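Local structure of SusD family protein (Bacteroides uniformis, 7KV1) at residues A[196-210]-A[224-237]. The protein probably binds beta-glucans at the cell surface, as a SusD-family glycan-binding protein of a human gut bacterium. Sequence-based numbering, arbitrary orientation.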
loop_
_atom_site.group_PDB
_atom_site.type_symbol
_atom_site.label_atom_id
_atom_site.label_comp_id
_atom_site.label_asym_id
_atom_site.label_seq_id
_atom_site.Cartn_x
_atom_site.Cartn_y
_atom_site.Cartn_z
ATOM N N LEU A 196 -16.546 0.274 -8.525
ATOM C CA LEU A 196 -15.343 0.783 -9.229
ATOM C C LEU A 196 -15.582 0.717 -10.746
ATOM O O LEU A 196 -15.216 1.650 -11.445
ATOM C CB LEU A 196 -14.129 -0.039 -8.799
ATOM C CG LEU A 196 -12.795 0.426 -9.368
ATOM C CD1 LEU A 196 -12.595 1.913 -9.176
ATOM C CD2 LEU A 196 -11.656 -0.388 -8.747
ATOM N N GLU A 197 -16.194 -0.351 -11.230
ATOM C CA GLU A 197 -16.582 -0.474 -12.655
ATOM C C GLU A 197 -17.486 0.701 -13.066
ATOM O O GLU A 197 -17.210 1.316 -14.099
ATOM C CB GLU A 197 -17.186 -1.846 -12.876
ATOM C CG GLU A 197 -16.101 -2.910 -12.959
ATOM C CD GLU A 197 -16.594 -4.313 -13.186
ATOM O OE1 GLU A 197 -17.773 -4.548 -12.877
ATOM O OE2 GLU A 197 -15.795 -5.181 -13.632
ATOM N N ALA A 198 -18.498 1.044 -12.279
ATOM C CA ALA A 198 -19.352 2.230 -12.552
ATOM C C ALA A 198 -18.503 3.505 -12.594
ATOM O O ALA A 198 -18.686 4.337 -13.528
ATOM C CB ALA A 198 -20.491 2.327 -11.565
ATOM N N VAL A 199 -17.579 3.681 -11.667
ATOM C CA VAL A 199 -16.712 4.890 -11.676
ATOM C C VAL A 199 -15.870 4.904 -12.963
ATOM O O VAL A 199 -15.825 5.934 -13.657
ATOM C CB VAL A 199 -15.855 4.967 -10.403
ATOM C CG1 VAL A 199 -14.730 5.981 -10.523
ATOM C CG2 VAL A 199 -16.726 5.260 -9.191
ATOM N N ILE A 200 -15.210 3.803 -13.279
ATOM C CA ILE A 200 -14.300 3.717 -14.460
ATOM C C ILE A 200 -15.115 3.924 -15.762
ATOM O O ILE A 200 -14.682 4.727 -16.650
ATOM C CB ILE A 200 -13.529 2.377 -14.406
ATOM C CG1 ILE A 200 -12.465 2.436 -13.310
ATOM C CG2 ILE A 200 -12.943 2.014 -15.771
ATOM C CD1 ILE A 200 -11.819 1.102 -12.985
ATOM N N ASP A 201 -16.256 3.234 -15.902
ATOM C CA ASP A 201 -17.097 3.275 -17.133
ATOM C C ASP A 201 -17.656 4.693 -17.347
ATOM O O ASP A 201 -17.954 4.999 -18.497
ATOM C CB ASP A 201 -18.265 2.288 -17.091
ATOM C CG ASP A 201 -17.858 0.830 -17.150
ATOM O OD1 ASP A 201 -16.709 0.580 -17.506
ATOM O OD2 ASP A 201 -18.724 -0.040 -16.875
ATOM N N SER A 202 -17.808 5.520 -16.305
ATOM C CA SER A 202 -18.235 6.942 -16.441
ATOM C C SER A 202 -17.293 7.715 -17.385
ATOM O O SER A 202 -17.739 8.720 -17.959
ATOM C CB SER A 202 -18.373 7.632 -15.111
ATOM O OG SER A 202 -17.110 8.017 -14.568
ATOM N N LYS A 203 -16.027 7.291 -17.491
ATOM C CA LYS A 203 -14.894 8.018 -18.135
ATOM C C LYS A 203 -14.906 9.515 -17.809
ATOM O O LYS A 203 -14.565 10.340 -18.698
ATOM C CB LYS A 203 -14.932 7.761 -19.645
ATOM C CG LYS A 203 -14.591 6.331 -20.049
ATOM C CD LYS A 203 -14.134 6.190 -21.492
ATOM C CE LYS A 203 -14.911 5.140 -22.249
ATOM N NZ LYS A 203 -14.658 3.784 -21.707
ATOM N N VAL A 204 -15.159 9.857 -16.547
ATOM C CA VAL A 204 -15.160 11.247 -16.021
ATOM C C VAL A 204 -13.755 11.668 -15.581
ATOM O O VAL A 204 -13.333 12.830 -15.890
ATOM C CB VAL A 204 -16.168 11.331 -14.859
ATOM C CG1 VAL A 204 -15.878 12.472 -13.892
ATOM C CG2 VAL A 204 -17.582 11.395 -15.385
ATOM N N LEU A 205 -13.061 10.818 -14.808
ATOM C CA LEU A 205 -11.788 11.243 -14.180
ATOM C C LEU A 205 -10.740 11.446 -15.263
ATOM O O LEU A 205 -10.664 10.688 -16.218
ATOM C CB LEU A 205 -11.331 10.185 -13.178
ATOM C CG LEU A 205 -12.282 9.918 -12.012
ATOM C CD1 LEU A 205 -11.718 8.825 -11.115
ATOM C CD2 LEU A 205 -12.527 11.180 -11.215
ATOM N N PRO A 206 -9.851 12.437 -15.127
ATOM C CA PRO A 206 -8.738 12.561 -16.057
ATOM C C PRO A 206 -7.712 11.433 -15.828
ATOM O O PRO A 206 -7.670 10.832 -14.736
ATOM C CB PRO A 206 -8.173 13.931 -15.718
ATOM C CG PRO A 206 -8.481 14.099 -14.259
ATOM C CD PRO A 206 -9.825 13.423 -14.045
ATOM N N LEU A 207 -6.943 11.098 -16.861
ATOM C CA LEU A 207 -6.072 9.891 -16.830
ATOM C C LEU A 207 -4.968 10.156 -15.813
ATOM O O LEU A 207 -4.734 9.274 -14.950
ATOM C CB LEU A 207 -5.478 9.564 -18.205
ATOM C CG LEU A 207 -4.690 8.245 -18.254
ATOM C CD1 LEU A 207 -5.593 7.052 -18.002
ATOM C CD2 LEU A 207 -3.973 8.090 -19.576
ATOM N N LYS A 208 -4.377 11.351 -15.888
ATOM C CA LYS A 208 -3.159 11.720 -15.127
ATOM C C LYS A 208 -3.243 13.146 -14.562
ATOM O O LYS A 208 -2.820 13.336 -13.381
ATOM C CB LYS A 208 -1.941 11.576 -16.042
ATOM C CG LYS A 208 -0.619 11.850 -15.337
ATOM C CD LYS A 208 0.572 11.848 -16.257
ATOM C CE LYS A 208 1.855 12.071 -15.485
ATOM N NZ LYS A 208 3.045 11.916 -16.346
ATOM N N TYR A 209 -3.720 14.126 -15.346
ATOM C CA TYR A 209 -3.707 15.562 -14.939
ATOM C C TYR A 209 -5.114 16.137 -15.017
ATOM O O TYR A 209 -5.835 15.850 -15.987
ATOM C CB TYR A 209 -2.787 16.417 -15.818
ATOM C CG TYR A 209 -1.312 16.152 -15.659
ATOM C CD1 TYR A 209 -0.652 16.462 -14.487
ATOM C CD2 TYR A 209 -0.569 15.603 -16.693
ATOM C CE1 TYR A 209 0.708 16.227 -14.341
ATOM C CE2 TYR A 209 0.790 15.356 -16.565
ATOM C CZ TYR A 209 1.427 15.669 -15.383
ATOM O OH TYR A 209 2.761 15.441 -15.248
ATOM N N TYR A 210 -5.474 16.925 -14.008
ATOM C CA TYR A 210 -6.651 17.832 -14.021
ATOM C C TYR A 210 -6.268 19.082 -14.830
ATOM O O TYR A 210 -5.091 19.492 -14.747
ATOM C CB TYR A 210 -7.078 18.136 -12.586
ATOM C CG TYR A 210 -7.806 16.992 -11.931
ATOM C CD1 TYR A 210 -7.118 15.860 -11.503
ATOM C CD2 TYR A 210 -9.188 17.019 -11.786
ATOM C CE1 TYR A 210 -7.785 14.798 -10.901
ATOM C CE2 TYR A 210 -9.863 15.972 -11.180
ATOM C CZ TYR A 210 -9.162 14.851 -10.741
ATOM O OH TYR A 210 -9.849 13.798 -10.207
ATOM N N GLN A 224 -2.605 20.188 -8.575
ATOM C CA GLN A 224 -3.686 19.259 -8.158
ATOM C C GLN A 224 -3.161 17.819 -8.097
ATOM O O GLN A 224 -4.002 16.888 -8.004
ATOM C CB GLN A 224 -4.865 19.409 -9.117
ATOM C CG GLN A 224 -5.628 20.701 -8.870
ATOM C CD GLN A 224 -6.965 20.702 -9.560
ATOM O OE1 GLN A 224 -7.901 20.044 -9.116
ATOM N NE2 GLN A 224 -7.048 21.442 -10.658
ATOM N N LEU A 225 -1.839 17.618 -8.176
ATOM C CA LEU A 225 -1.257 16.248 -8.089
ATOM C C LEU A 225 -1.567 15.713 -6.687
ATOM O O LEU A 225 -1.399 16.461 -5.741
ATOM C CB LEU A 225 0.244 16.297 -8.411
ATOM C CG LEU A 225 0.566 16.422 -9.901
ATOM C CD1 LEU A 225 2.059 16.547 -10.140
ATOM C CD2 LEU A 225 0.004 15.249 -10.690
ATOM N N GLY A 226 -2.081 14.487 -6.576
ATOM C CA GLY A 226 -2.603 13.910 -5.316
ATOM C C GLY A 226 -4.079 13.581 -5.446
ATOM O O GLY A 226 -4.556 12.660 -4.764
ATOM N N ARG A 227 -4.810 14.292 -6.305
ATOM C CA ARG A 227 -6.204 13.896 -6.616
ATOM C C ARG A 227 -6.172 12.475 -7.166
ATOM O O ARG A 227 -5.174 12.063 -7.745
ATOM C CB ARG A 227 -6.927 14.831 -7.579
ATOM C CG ARG A 227 -7.279 16.179 -6.955
ATOM C CD ARG A 227 -8.199 17.068 -7.799
ATOM N NE ARG A 227 -8.314 18.358 -7.121
ATOM C CZ ARG A 227 -9.161 18.646 -6.124
ATOM N NH1 ARG A 227 -10.048 17.770 -5.687
ATOM N NH2 ARG A 227 -9.125 19.838 -5.560
ATOM N N VAL A 228 -7.271 11.764 -7.012
ATOM C CA VAL A 228 -7.406 10.433 -7.649
ATOM C C VAL A 228 -7.716 10.656 -9.115
ATOM O O VAL A 228 -8.304 11.723 -9.454
ATOM C CB VAL A 228 -8.437 9.587 -6.905
ATOM C CG1 VAL A 228 -7.968 9.432 -5.474
ATOM C CG2 VAL A 228 -9.860 10.165 -6.955
ATOM N N THR A 229 -7.301 9.696 -9.926
ATOM C CA THR A 229 -7.286 9.763 -11.401
ATOM C C THR A 229 -7.816 8.448 -11.965
ATOM O O THR A 229 -7.953 7.451 -11.220
ATOM C CB THR A 229 -5.884 10.064 -11.936
ATOM O OG1 THR A 229 -5.064 8.987 -11.497
ATOM C CG2 THR A 229 -5.314 11.384 -11.451
ATOM N N GLN A 230 -8.093 8.439 -13.256
ATOM C CA GLN A 230 -8.536 7.220 -13.937
ATOM C C GLN A 230 -7.381 6.207 -13.865
ATOM O O GLN A 230 -7.656 5.012 -13.735
ATOM C CB GLN A 230 -8.982 7.588 -15.341
ATOM C CG GLN A 230 -9.609 6.431 -16.077
ATOM C CD GLN A 230 -11.059 6.261 -15.748
ATOM O OE1 GLN A 230 -11.533 6.714 -14.702
ATOM N NE2 GLN A 230 -11.756 5.578 -16.647
ATOM N N ALA A 231 -6.133 6.648 -14.012
ATOM C CA ALA A 231 -4.962 5.737 -13.936
ATOM C C ALA A 231 -4.936 5.111 -12.536
ATOM O O ALA A 231 -4.685 3.920 -12.402
ATOM C CB ALA A 231 -3.676 6.466 -14.231
ATOM N N MET A 232 -5.185 5.900 -11.503
ATOM C CA MET A 232 -5.172 5.367 -10.121
ATOM C C MET A 232 -6.288 4.327 -9.993
ATOM O O MET A 232 -6.052 3.293 -9.342
ATOM C CB MET A 232 -5.314 6.479 -9.084
ATOM C CG MET A 232 -5.383 5.964 -7.668
ATOM S SD MET A 232 -7.076 5.893 -7.079
ATOM C CE MET A 232 -6.825 5.550 -5.337
ATOM N N ALA A 233 -7.448 4.594 -10.605
ATOM C CA ALA A 233 -8.635 3.714 -10.626
ATOM C C ALA A 233 -8.279 2.368 -11.265
ATOM O O ALA A 233 -8.674 1.293 -10.727
ATOM C CB ALA A 233 -9.782 4.386 -11.364
ATOM N N TYR A 234 -7.611 2.412 -12.414
ATOM C CA TYR A 234 -7.110 1.194 -13.107
ATOM C C TYR A 234 -6.229 0.343 -12.163
ATOM O O TYR A 234 -6.321 -0.877 -12.174
ATOM C CB TYR A 234 -6.325 1.576 -14.369
ATOM C CG TYR A 234 -7.127 2.187 -15.490
ATOM C CD1 TYR A 234 -8.514 2.184 -15.501
ATOM C CD2 TYR A 234 -6.483 2.685 -16.607
ATOM C CE1 TYR A 234 -9.230 2.755 -16.543
ATOM C CE2 TYR A 234 -7.186 3.228 -17.671
ATOM C CZ TYR A 234 -8.569 3.259 -17.643
ATOM O OH TYR A 234 -9.250 3.785 -18.709
ATOM N N MET A 235 -5.361 0.975 -11.383
ATOM C CA MET A 235 -4.416 0.279 -10.475
ATOM C C MET A 235 -5.199 -0.331 -9.307
ATOM O O MET A 235 -4.894 -1.445 -8.901
ATOM C CB MET A 235 -3.318 1.245 -10.014
ATOM C CG MET A 235 -2.415 1.683 -11.186
ATOM S SD MET A 235 -1.549 0.283 -12.005
ATOM C CE MET A 235 -0.357 -0.209 -10.764
ATOM N N VAL A 236 -6.202 0.357 -8.795
ATOM C CA VAL A 236 -7.059 -0.219 -7.716
ATOM C C VAL A 236 -7.803 -1.425 -8.300
ATOM O O VAL A 236 -7.888 -2.501 -7.648
ATOM C CB VAL A 236 -8.029 0.823 -7.137
ATOM C CG1 VAL A 236 -8.974 0.150 -6.148
ATOM C CG2 VAL A 236 -7.289 1.969 -6.464
ATOM N N TYR A 237 -8.314 -1.266 -9.520
ATOM C CA TYR A 237 -9.102 -2.322 -10.201
ATOM C C TYR A 237 -8.222 -3.579 -10.290
ATOM O O TYR A 237 -8.663 -4.636 -9.864
ATOM C CB TYR A 237 -9.607 -1.849 -11.565
ATOM C CG TYR A 237 -10.515 -2.832 -12.254
ATOM C CD1 TYR A 237 -11.869 -2.840 -11.974
ATOM C CD2 TYR A 237 -10.035 -3.780 -13.135
ATOM C CE1 TYR A 237 -12.731 -3.723 -12.580
ATOM C CE2 TYR A 237 -10.882 -4.670 -13.754
ATOM C CZ TYR A 237 -12.242 -4.611 -13.515
ATOM O OH TYR A 237 -13.097 -5.487 -14.104
HETATM O O HOH W 1 -13.845 7.921 -14.441
HETATM O O HOH W 2 -3.655 14.966 -10.786
#
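Gln-230, in the first turn of helix 230-244, reaches back to the end of helix 185-201 and uses both ends of its amide. The bend at chi2 (84°) turns the amide toward that end. NE2 donates to Ile-200 O at 3.0 Å, with the acceptor in the amide plane. Ile-200 O also accepts from Lys-203 N, where the chain leaves the helix with positive phi. Gln-230 OE1 accepts a hydrogen bond from a water at 2.6 Å; this water also donates to Val-199 O and accepts from Leu-205 N. The first backbone N-H groups of helix 230-244 are met as well. Gln-230 N donates almost straight to Pro-206 O at 2.8 Å, Ala-231 N donates to Leu-207 O at 3.1 Å, and Met-232 N is capped by Thr-229 OG1.

Away from this polar end, the segments 196-201 and 230-237 run roughly antiparallel, their axes at 150°. Ile-200 is a knob among Gln-230, Ala-233, Tyr-234 and Tyr-237. Farther along, Tyr-237 OH donates to the anti lone pair of Glu-197 OE2, which also forms salt bridges with Arg-249 and Lys-252.

At the loop end, Tyr-210 OH donates to Val-228 O at 2.7 Å, nearly along the C=O axis. Its ring lies between Pro-206 CG on one face and Arg-227 CD on the other, the latter 3.7 Å from the ring centroid. The guanidinium stands farther out over the same face as CD, too far for more than a weak cation-pi attraction, and NH1 donates to Gln-147 OE1. A phenylalanine at Tyr-210 would probably leave Val-228 O without its hydroxyl donor.

The contact joins consecutive helices of the TPR-like SusD fold. Its chemistry implies a connection whose hydrogen bonds fall mainly on main-chain carbonyls, with one buried amide and one water linking the end of one helix to the start of the next.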